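Local structure of hypoxanthine-guanine-xanthine phosphoribosyltransferase (Tritrichomonas foetus, 1HGX) at residues E11-Y15 against F150-R155; F51-D55 against G159-D163; P40-L46 against L64-I70. The protein salvages purine bases from the host by joining hypoxanthine, guanine or xanthine to 5-phospho-alpha-D-ribose 1-diphosphate, giving IMP, GMP or XMP. All coordinates share one frame; numbering follows the deposited sequence.

In the fold
Residues 150-155 of interaction 1 and 159-163 of interaction 2 are near neighbours in the chain, and together they supply R155, F162 and D163 to the GMP pocket; the centres of the two contacts are about 15 Å apart. Interaction 3 lies within the core sheet of the phosphoribosyltransferase, about 14 Å from interaction 2 and about 26 Å from interaction 1, centre to centre. It joins two strands of the mixed sheet that strand 147-152 of interaction 1 also enters. Helix 50-57 connects interactions 2 and 3 directly, with Y53 OH 2.7 Å from M42 O, and both of these contacts reach the second subunit.

Interaction 1. Residues E11-Y15 against F150-R155; sequences ERVLY and FVVENR
Y15 and F150 stack face to face at one end of this contact, which ties the small antiparallel sheet holding strand 10-15 to the end of strand 147-152 in the core sheet. The CB of Y15 carries CG anti to the carbonyl carbon (chi1 -59°), swinging the ring across toward F150. From there CG and CD1 lie over CE1 of F150, CD2 is nearest its CG, CE1 and CZ lie over its CD1, and CE2 over its CB. The ring centroids of Y15 and F150 are 4.0 Å apart with the planes at 21°, an offset stack with F150 CD1 over the centre of the Y15 ring. At the tip, Y15 OH comes within 3.6 Å of V151 O.

L14 and Y15 both face I174, forming a classic beta bulge that turns these consecutive residues to the same side. L14 CD1 presses tightly on V152 CG2 at 3.4 Å.

Beyond L14 the contact becomes ionic. R12 NH2 meets E153 OE2 at 2.6 Å in a salt bridge, the two planes steeply inclined. R155 grips E11 end-on: NH2 reaches OE1 of E11 from above the carboxylate plane at 2.9 Å in a nearly straight bond (173°), while NH1 reaches its OE2 on the syn side but tilted from that plane, also at 2.9 Å. R155 NH2 additionally pairs with E179, and R155 touches the bound GMP. With acids and bases interleaved at this surface, the network probably offsets the proximity of like charges and helps fix the guanidinium of a pocket residue.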
loop_
_atom_site.group_PDB
_atom_site.type_symbol
_atom_site.label_atom_id
_atom_site.label_comp_id
_atom_site.label_asym_id
_atom_site.label_seq_id
_atom_site.Cartn_x
_atom_site.Cartn_y
_atom_site.Cartn_z
ATOM N N GLU A 11 8.888 12.069 21.201
ATOM C CA GLU A 11 9.247 12.168 22.603
ATOM C C GLU A 11 10.292 11.077 22.804
ATOM O O GLU A 11 11.241 11.237 23.573
ATOM C CB GLU A 11 8.034 11.913 23.493
ATOM C CG GLU A 11 8.381 11.837 24.968
ATOM C CD GLU A 11 7.184 11.545 25.828
ATOM O OE1 GLU A 11 6.284 12.404 25.878
ATOM O OE2 GLU A 11 7.144 10.463 26.452
ATOM N N ARG A 12 10.084 9.956 22.115
ATOM C CA ARG A 12 10.993 8.820 22.150
ATOM C C ARG A 12 10.591 7.742 21.163
ATOM O O ARG A 12 9.436 7.660 20.739
ATOM C CB ARG A 12 11.125 8.224 23.550
ATOM C CG ARG A 12 9.852 7.770 24.195
ATOM C CD ARG A 12 10.163 7.511 25.648
ATOM N NE ARG A 12 8.984 7.286 26.471
ATOM C CZ ARG A 12 8.388 6.106 26.615
ATOM N NH1 ARG A 12 8.846 5.031 25.978
ATOM N NH2 ARG A 12 7.379 5.985 27.461
ATOM N N VAL A 13 11.574 6.948 20.767
ATOM C CA VAL A 13 11.374 5.867 19.821
ATOM C C VAL A 13 11.096 4.613 20.616
ATOM O O VAL A 13 11.744 4.374 21.639
ATOM C CB VAL A 13 12.645 5.631 18.991
ATOM C CG1 VAL A 13 12.471 4.430 18.082
ATOM C CG2 VAL A 13 12.986 6.880 18.186
ATOM N N LEU A 14 10.098 3.850 20.184
ATOM C CA LEU A 14 9.757 2.602 20.842
ATOM C C LEU A 14 10.430 1.449 20.107
ATOM O O LEU A 14 10.930 0.516 20.726
ATOM C CB LEU A 14 8.241 2.399 20.868
ATOM C CG LEU A 14 7.404 3.403 21.671
ATOM C CD1 LEU A 14 5.942 2.985 21.630
ATOM C CD2 LEU A 14 7.888 3.475 23.121
ATOM N N TYR A 15 10.435 1.515 18.777
ATOM C CA TYR A 15 11.043 0.469 17.947
ATOM C C TYR A 15 11.673 1.113 16.739
ATOM O O TYR A 15 11.083 2.000 16.134
ATOM C CB TYR A 15 9.991 -0.549 17.478
ATOM C CG TYR A 15 9.284 -1.236 18.614
ATOM C CD1 TYR A 15 9.921 -2.220 19.364
ATOM C CD2 TYR A 15 8.011 -0.840 18.998
ATOM C CE1 TYR A 15 9.311 -2.781 20.475
ATOM C CE2 TYR A 15 7.396 -1.396 20.104
ATOM C CZ TYR A 15 8.050 -2.359 20.839
ATOM O OH TYR A 15 7.438 -2.886 21.952
ATOM N N PHE A 150 3.712 -5.788 17.949
ATOM C CA PHE A 150 4.187 -5.253 19.224
ATOM C C PHE A 150 3.052 -4.752 20.120
ATOM O O PHE A 150 2.014 -4.281 19.638
ATOM C CB PHE A 150 5.082 -4.023 18.992
ATOM C CG PHE A 150 6.148 -4.203 17.946
ATOM C CD1 PHE A 150 7.369 -4.787 18.265
ATOM C CD2 PHE A 150 5.946 -3.740 16.654
ATOM C CE1 PHE A 150 8.377 -4.900 17.307
ATOM C CE2 PHE A 150 6.941 -3.850 15.695
ATOM C CZ PHE A 150 8.160 -4.431 16.024
ATOM N N VAL A 151 3.275 -4.811 21.426
ATOM C CA VAL A 151 2.313 -4.279 22.374
ATOM C C VAL A 151 2.900 -2.919 22.706
ATOM O O VAL A 151 4.060 -2.800 23.093
ATOM C CB VAL A 151 2.173 -5.150 23.611
ATOM C CG1 VAL A 151 1.373 -4.410 24.690
ATOM C CG2 VAL A 151 1.463 -6.446 23.224
ATOM N N VAL A 152 2.098 -1.891 22.496
ATOM C CA VAL A 152 2.519 -0.517 22.679
ATOM C C VAL A 152 1.868 0.129 23.911
ATOM O O VAL A 152 0.802 -0.292 24.347
ATOM C CB VAL A 152 2.199 0.237 21.360
ATOM C CG1 VAL A 152 1.046 1.198 21.518
ATOM C CG2 VAL A 152 3.439 0.877 20.796
ATOM N N GLU A 153 2.523 1.123 24.500
ATOM C CA GLU A 153 1.955 1.771 25.676
ATOM C C GLU A 153 0.858 2.742 25.289
ATOM O O GLU A 153 0.762 3.156 24.133
ATOM C CB GLU A 153 3.030 2.483 26.488
ATOM C CG GLU A 153 3.846 3.468 25.684
ATOM C CD GLU A 153 5.033 3.956 26.444
ATOM O OE1 GLU A 153 5.971 3.155 26.661
ATOM O OE2 GLU A 153 5.038 5.130 26.831
ATOM N N ASN A 154 0.053 3.118 26.275
ATOM C CA ASN A 154 -1.070 4.015 26.068
ATOM C C ASN A 154 -0.693 5.468 25.785
ATOM O O ASN A 154 -0.944 6.356 26.612
ATOM C CB ASN A 154 -2.012 3.931 27.273
ATOM C CG ASN A 154 -3.373 4.544 27.000
ATOM O OD1 ASN A 154 -3.675 4.968 25.885
ATOM N ND2 ASN A 154 -4.205 4.588 28.023
ATOM N N ARG A 155 -0.100 5.706 24.619
ATOM C CA ARG A 155 0.297 7.051 24.197
ATOM C C ARG A 155 -0.059 7.163 22.713
ATOM O O ARG A 155 -0.427 6.164 22.088
ATOM C CB ARG A 155 1.808 7.270 24.376
ATOM C CG ARG A 155 2.349 7.134 25.807
ATOM C CD ARG A 155 1.884 8.252 26.723
ATOM N NE ARG A 155 2.235 9.567 26.190
ATOM C CZ ARG A 155 3.429 10.145 26.309
ATOM N NH1 ARG A 155 4.415 9.535 26.951
ATOM N NH2 ARG A 155 3.644 11.319 25.736
#

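Interaction 2. Residues F51-D55 against G159-D163; sequences FFYTD and GYGFD. With 5GP (guanosine-5'-monophosphate), chain C.
Y160 projects from a type I' turn, G159 to F162, and lays its ring against the first turns of helix 50-57 in the phosphoribosyltransferase core. Its CG is anti to the backbone N (chi1 -170°), which sends the ring out of the turn and along the helix. F51 CB sits over one face of the Y160 ring in a CH-pi contact, 4.1 Å from the centroid. F52 CB reaches the rim of the same ring at CE2. The hydroxyl ends at D55, whose side chain approaches from the opposite direction: Y160 OH donates to D55 OD2 across 2.5 Å, a short bond to the anti side of a carboxylate lying 26° from the ring plane. Q21 also bonds to D55 OD2, while OD1 forms a salt bridge with K58 of the second subunit, so this buried carboxylate links the turn to the dimer interface.

F51 in turn offers its ring to the turn's backbone. G161 N stands over the ring centre, and G161 CA makes a second CH-pi contact, 4.0 Å from the F51 centroid and 24° off the ring normal. Lacking a side chain, G161 can lie flat on this phenyl face.

The far side of the turn meets the nucleotide. F162 CD1 approaches C2 of the guanine at 3.8 Å, and D163 O lies 3.2 Å from the exocyclic N2. D163 belongs to the GMP site and probably also binds magnesium. A bridging water closes the contact between helix and turn: it accepts from F52 N at 2.9 Å and donates to Y160 O at 3.1 Å.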
loop_
_atom_site.group_PDB
_atom_site.type_symbol
_atom_site.label_atom_id
_atom_site.label_comp_id
_atom_site.label_asym_id
_atom_site.label_seq_id
_atom_site.Cartn_x
_atom_site.Cartn_y
_atom_site.Cartn_z
ATOM N N PHE A 51 2.023 0.434 5.117
ATOM C CA PHE A 51 3.467 0.225 5.173
ATOM C C PHE A 51 3.730 -1.186 5.653
ATOM O O PHE A 51 4.451 -1.939 5.015
ATOM C CB PHE A 51 4.129 1.232 6.115
ATOM C CG PHE A 51 4.198 2.625 5.559
ATOM C CD1 PHE A 51 3.048 3.290 5.158
ATOM C CD2 PHE A 51 5.417 3.270 5.428
ATOM C CE1 PHE A 51 3.106 4.584 4.629
ATOM C CE2 PHE A 51 5.486 4.566 4.899
ATOM C CZ PHE A 51 4.323 5.219 4.500
ATOM N N PHE A 52 3.120 -1.526 6.781
ATOM C CA PHE A 52 3.216 -2.839 7.402
ATOM C C PHE A 52 2.775 -3.914 6.412
ATOM O O PHE A 52 3.438 -4.945 6.267
ATOM C CB PHE A 52 2.298 -2.855 8.628
ATOM C CG PHE A 52 2.160 -4.194 9.294
ATOM C CD1 PHE A 52 3.278 -4.980 9.567
ATOM C CD2 PHE A 52 0.905 -4.644 9.708
ATOM C CE1 PHE A 52 3.154 -6.187 10.265
ATOM C CE2 PHE A 52 0.764 -5.854 10.411
ATOM C CZ PHE A 52 1.889 -6.627 10.687
ATOM N N TYR A 53 1.668 -3.646 5.723
ATOM C CA TYR A 53 1.078 -4.566 4.744
ATOM C C TYR A 53 2.019 -4.885 3.585
ATOM O O TYR A 53 2.274 -6.060 3.290
ATOM C CB TYR A 53 -0.230 -3.981 4.204
ATOM C CG TYR A 53 -0.987 -4.865 3.226
ATOM C CD1 TYR A 53 -1.784 -5.916 3.679
ATOM C CD2 TYR A 53 -0.970 -4.598 1.853
ATOM C CE1 TYR A 53 -2.556 -6.677 2.792
ATOM C CE2 TYR A 53 -1.740 -5.354 0.959
ATOM C CZ TYR A 53 -2.529 -6.387 1.437
ATOM O OH TYR A 53 -3.303 -7.123 0.558
ATOM N N THR A 54 2.528 -3.857 2.915
ATOM C CA THR A 54 3.431 -4.097 1.799
ATOM C C THR A 54 4.729 -4.771 2.246
ATOM O O THR A 54 5.274 -5.605 1.520
ATOM C CB THR A 54 3.740 -2.809 1.031
ATOM O OG1 THR A 54 4.354 -1.870 1.913
ATOM C CG2 THR A 54 2.455 -2.212 0.460
ATOM N N ASP A 55 5.225 -4.425 3.433
ATOM C CA ASP A 55 6.457 -5.047 3.930
ATOM C C ASP A 55 6.261 -6.535 4.181
ATOM O O ASP A 55 7.157 -7.340 3.905
ATOM C CB ASP A 55 6.970 -4.347 5.189
ATOM C CG ASP A 55 7.813 -3.115 4.868
ATOM O OD1 ASP A 55 8.188 -2.922 3.691
ATOM O OD2 ASP A 55 8.104 -2.330 5.792
ATOM N N GLY A 159 4.632 7.376 13.314
ATOM C CA GLY A 159 5.673 6.744 12.511
ATOM C C GLY A 159 5.323 5.439 11.814
ATOM O O GLY A 159 4.362 4.753 12.179
ATOM N N TYR A 160 6.085 5.121 10.773
ATOM C CA TYR A 160 5.899 3.892 10.001
ATOM C C TYR A 160 4.432 3.671 9.626
ATOM O O TYR A 160 3.842 2.629 9.925
ATOM C CB TYR A 160 6.442 2.697 10.803
ATOM C CG TYR A 160 6.510 1.411 10.013
ATOM C CD1 TYR A 160 7.322 1.307 8.882
ATOM C CD2 TYR A 160 5.747 0.300 10.386
ATOM C CE1 TYR A 160 7.371 0.119 8.141
ATOM C CE2 TYR A 160 5.791 -0.878 9.657
ATOM C CZ TYR A 160 6.600 -0.960 8.540
ATOM O OH TYR A 160 6.643 -2.139 7.844
ATOM N N GLY A 161 3.845 4.662 8.969
ATOM C CA GLY A 161 2.453 4.561 8.589
ATOM C C GLY A 161 1.516 5.321 9.515
ATOM O O GLY A 161 0.461 5.775 9.068
ATOM N N PHE A 162 1.861 5.424 10.802
ATOM C CA PHE A 162 1.028 6.149 11.774
ATOM C C PHE A 162 1.247 7.645 11.596
ATOM O O PHE A 162 2.382 8.118 11.680
ATOM C CB PHE A 162 1.403 5.783 13.213
ATOM C CG PHE A 162 1.101 4.365 13.584
ATOM C CD1 PHE A 162 -0.211 3.925 13.691
ATOM C CD2 PHE A 162 2.128 3.468 13.843
ATOM C CE1 PHE A 162 -0.495 2.611 14.052
ATOM C CE2 PHE A 162 1.849 2.149 14.206
ATOM C CZ PHE A 162 0.537 1.720 14.311
ATOM N N ASP A 163 0.166 8.386 11.364
ATOM C CA ASP A 163 0.255 9.831 11.167
ATOM C C ASP A 163 -0.481 10.615 12.239
ATOM O O ASP A 163 -1.258 10.063 13.021
ATOM C CB ASP A 163 -0.362 10.225 9.814
ATOM C CG ASP A 163 -1.890 10.293 9.864
ATOM O OD1 ASP A 163 -2.541 9.228 9.824
ATOM O OD2 ASP A 163 -2.444 11.411 9.966
HETATM P P 5GP C . -10.199 1.590 18.253
HETATM O O1P 5GP C . -9.495 0.310 18.484
HETATM O O2P 5GP C . -11.441 1.424 17.494
HETATM O O3P 5GP C . -10.334 2.357 19.505
HETATM O "O5'" 5GP C . -9.188 2.485 17.473
HETATM C "C5'" 5GP C . -8.293 2.036 16.464
HETATM C "C4'" 5GP C . -8.281 3.048 15.389
HETATM O "O4'" 5GP C . -7.730 4.310 15.801
HETATM C "C3'" 5GP C . -7.468 2.592 14.217
HETATM O "O3'" 5GP C . -8.021 3.274 13.097
HETATM C "C2'" 5GP C . -6.161 3.194 14.558
HETATM O "O2'" 5GP C . -5.386 3.364 13.381
HETATM C "C1'" 5GP C . -6.457 4.546 15.209
HETATM N N9 5GP C . -5.455 4.821 16.310
HETATM C C8 5GP C . -5.486 4.301 17.595
HETATM N N7 5GP C . -4.466 4.646 18.341
HETATM C C5 5GP C . -3.669 5.440 17.512
HETATM C C6 5GP C . -2.370 5.989 17.760
HETATM O O6 5GP C . -1.757 6.010 18.826
HETATM N N1 5GP C . -1.799 6.547 16.624
HETATM C C2 5GP C . -2.412 6.593 15.376
HETATM N N2 5GP C . -1.779 7.271 14.417
HETATM N N3 5GP C . -3.656 6.108 15.140
HETATM C C4 5GP C . -4.225 5.512 16.244
HETATM O O HOH W 1 2.072 0.568 8.471
#

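Interaction 3. Residues P40-L46 against L64-I70; sequences PVMICVL and LEPDYII
M42 O is gripped from two directions, by D67 N of the neighbouring strand at 3.1 Å and by the hydroxyl of Y53 on helix 50-57. This helix joins strands 41-45 and 65-72 in a beta-alpha-beta crossover, so the carbonyl binds all three elements of the unit. D67 N stands well above the carbonyl plane.

Parallel pairing runs without a break. The N-H groups of M42, C44 and L46 bond to E65, D67 and I69 O, and the carbonyls of P40, M42 and C44 receive E65, D67 and I69 N. The shortest backbone bond between the strands, E65 N to P40 O, measures 2.8 Å and is nearly straight at 174°. Over their short paired segments the strand axes are twisted against each other, with a signed crossing angle of -30°.

On the face carrying V41, I43 and V45, I69 supplies a shared methyl: its CG2 lies 3.8 Å from V45 CG2 and 3.9 Å from I43 CG2. D67, on the same face as I69, accepts both Y68 N and K90 N at OD1. The opposite face looks onto helix 50-57. There C44 CB packs on Y68 CD2 at 3.6 Å, and SG, anti to the backbone N (chi1 171°), comes beside the edge of the Y68 ring. At the C-terminal end, L46 CD1 rests 3.7 Å from Y68 CB and 4.0 Å from I70 CG1.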
loop_
_atom_site.group_PDB
_atom_site.type_symbol
_atom_site.label_atom_id
_atom_site.label_comp_id
_atom_site.label_asym_id
_atom_site.label_seq_id
_atom_site.Cartn_x
_atom_site.Cartn_y
_atom_site.Cartn_z
ATOM N N PRO A 40 -5.343 -17.091 0.297
ATOM C CA PRO A 40 -6.152 -16.159 1.078
ATOM C C PRO A 40 -6.338 -14.774 0.506
ATOM O O PRO A 40 -5.565 -14.318 -0.335
ATOM C CB PRO A 40 -5.360 -16.073 2.382
ATOM C CG PRO A 40 -3.944 -16.023 1.861
ATOM C CD PRO A 40 -3.967 -17.158 0.831
ATOM N N VAL A 41 -7.371 -14.100 0.999
ATOM C CA VAL A 41 -7.641 -12.722 0.636
ATOM C C VAL A 41 -7.015 -11.957 1.815
ATOM O O VAL A 41 -7.419 -12.125 2.967
ATOM C CB VAL A 41 -9.156 -12.424 0.562
ATOM C CG1 VAL A 41 -9.385 -10.953 0.229
ATOM C CG2 VAL A 41 -9.814 -13.300 -0.498
ATOM N N MET A 42 -5.979 -11.181 1.535
ATOM C CA MET A 42 -5.287 -10.411 2.565
ATOM C C MET A 42 -5.816 -8.996 2.481
ATOM O O MET A 42 -5.514 -8.271 1.536
ATOM C CB MET A 42 -3.791 -10.379 2.274
ATOM C CG MET A 42 -3.205 -11.717 1.955
ATOM S SD MET A 42 -2.725 -12.519 3.436
ATOM C CE MET A 42 -1.274 -11.719 3.690
ATOM N N ILE A 43 -6.569 -8.594 3.486
ATOM C CA ILE A 43 -7.169 -7.278 3.513
ATOM C C ILE A 43 -6.329 -6.253 4.237
ATOM O O ILE A 43 -5.941 -6.453 5.381
ATOM C CB ILE A 43 -8.550 -7.331 4.181
ATOM C CG1 ILE A 43 -9.449 -8.319 3.434
ATOM C CG2 ILE A 43 -9.165 -5.935 4.247
ATOM C CD1 ILE A 43 -10.762 -8.546 4.115
ATOM N N CYS A 44 -6.048 -5.150 3.563
ATOM C CA CYS A 44 -5.293 -4.081 4.178
ATOM C C CYS A 44 -6.282 -2.965 4.537
ATOM O O CYS A 44 -7.065 -2.512 3.683
ATOM C CB CYS A 44 -4.245 -3.541 3.203
ATOM S SG CYS A 44 -3.407 -2.048 3.763
ATOM N N VAL A 45 -6.294 -2.564 5.803
ATOM C CA VAL A 45 -7.168 -1.476 6.231
ATOM C C VAL A 45 -6.349 -0.192 6.029
ATOM O O VAL A 45 -5.417 0.104 6.786
ATOM C CB VAL A 45 -7.604 -1.638 7.709
ATOM C CG1 VAL A 45 -8.536 -0.487 8.110
ATOM C CG2 VAL A 45 -8.293 -3.014 7.923
ATOM N N LEU A 46 -6.670 0.528 4.958
ATOM C CA LEU A 46 -5.964 1.757 4.594
ATOM C C LEU A 46 -6.319 2.888 5.542
ATOM O O LEU A 46 -7.417 2.892 6.094
ATOM C CB LEU A 46 -6.321 2.153 3.170
ATOM C CG LEU A 46 -5.906 1.155 2.094
ATOM C CD1 LEU A 46 -6.673 1.439 0.821
ATOM C CD2 LEU A 46 -4.410 1.231 1.871
ATOM N N LEU A 64 -1.662 -15.255 -3.219
ATOM C CA LEU A 64 -2.585 -14.604 -2.289
ATOM C C LEU A 64 -3.276 -13.491 -3.060
ATOM O O LEU A 64 -2.754 -13.015 -4.061
ATOM C CB LEU A 64 -1.817 -14.041 -1.088
ATOM C CG LEU A 64 -0.693 -13.031 -1.337
ATOM C CD1 LEU A 64 -1.218 -11.597 -1.350
ATOM C CD2 LEU A 64 0.349 -13.207 -0.249
ATOM N N GLU A 65 -4.443 -13.067 -2.602
ATOM C CA GLU A 65 -5.199 -12.037 -3.293
ATOM C C GLU A 65 -5.351 -10.802 -2.423
ATOM O O GLU A 65 -6.007 -10.844 -1.391
ATOM C CB GLU A 65 -6.565 -12.605 -3.646
ATOM C CG GLU A 65 -7.462 -11.677 -4.432
ATOM C CD GLU A 65 -8.579 -12.423 -5.132
ATOM O OE1 GLU A 65 -8.755 -13.636 -4.872
ATOM O OE2 GLU A 65 -9.278 -11.796 -5.955
ATOM N N PRO A 66 -4.712 -9.694 -2.801
ATOM C CA PRO A 66 -4.841 -8.497 -1.974
ATOM C C PRO A 66 -6.194 -7.819 -2.156
ATOM O O PRO A 66 -6.818 -7.925 -3.213
ATOM C CB PRO A 66 -3.726 -7.579 -2.507
ATOM C CG PRO A 66 -2.770 -8.503 -3.179
ATOM C CD PRO A 66 -3.710 -9.487 -3.854
ATOM N N ASP A 67 -6.657 -7.159 -1.102
ATOM C CA ASP A 67 -7.891 -6.399 -1.153
ATOM C C ASP A 67 -7.739 -5.289 -0.126
ATOM O O ASP A 67 -6.896 -5.370 0.769
ATOM C CB ASP A 67 -9.118 -7.260 -0.885
ATOM C CG ASP A 67 -10.369 -6.717 -1.579
ATOM O OD1 ASP A 67 -10.440 -5.506 -1.897
ATOM O OD2 ASP A 67 -11.293 -7.517 -1.815
ATOM N N TYR A 68 -8.534 -4.240 -0.271
ATOM C CA TYR A 68 -8.421 -3.080 0.598
ATOM C C TYR A 68 -9.748 -2.583 1.085
ATOM O O TYR A 68 -10.751 -2.688 0.387
ATOM C CB TYR A 68 -7.739 -1.949 -0.174
ATOM C CG TYR A 68 -6.409 -2.368 -0.737
ATOM C CD1 TYR A 68 -6.330 -3.040 -1.954
ATOM C CD2 TYR A 68 -5.240 -2.179 -0.006
ATOM C CE1 TYR A 68 -5.120 -3.528 -2.420
ATOM C CE2 TYR A 68 -4.025 -2.659 -0.460
ATOM C CZ TYR A 68 -3.973 -3.337 -1.664
ATOM O OH TYR A 68 -2.780 -3.866 -2.091
ATOM N N ILE A 69 -9.734 -1.992 2.267
ATOM C CA ILE A 69 -10.946 -1.448 2.837
ATOM C C ILE A 69 -10.642 -0.115 3.530
ATOM O O ILE A 69 -9.550 0.096 4.068
ATOM C CB ILE A 69 -11.609 -2.467 3.813
ATOM C CG1 ILE A 69 -13.064 -2.074 4.083
ATOM C CG2 ILE A 69 -10.827 -2.557 5.126
ATOM C CD1 ILE A 69 -13.869 -3.153 4.780
ATOM N N ILE A 70 -11.573 0.821 3.394
ATOM C CA ILE A 70 -11.460 2.126 4.018
ATOM C C ILE A 70 -12.735 2.265 4.849
ATOM O O ILE A 70 -13.847 2.254 4.306
ATOM C CB ILE A 70 -11.389 3.254 2.966
ATOM C CG1 ILE A 70 -10.183 3.038 2.046
ATOM C CG2 ILE A 70 -11.275 4.607 3.658
ATOM C CD1 ILE A 70 -10.135 3.967 0.869
#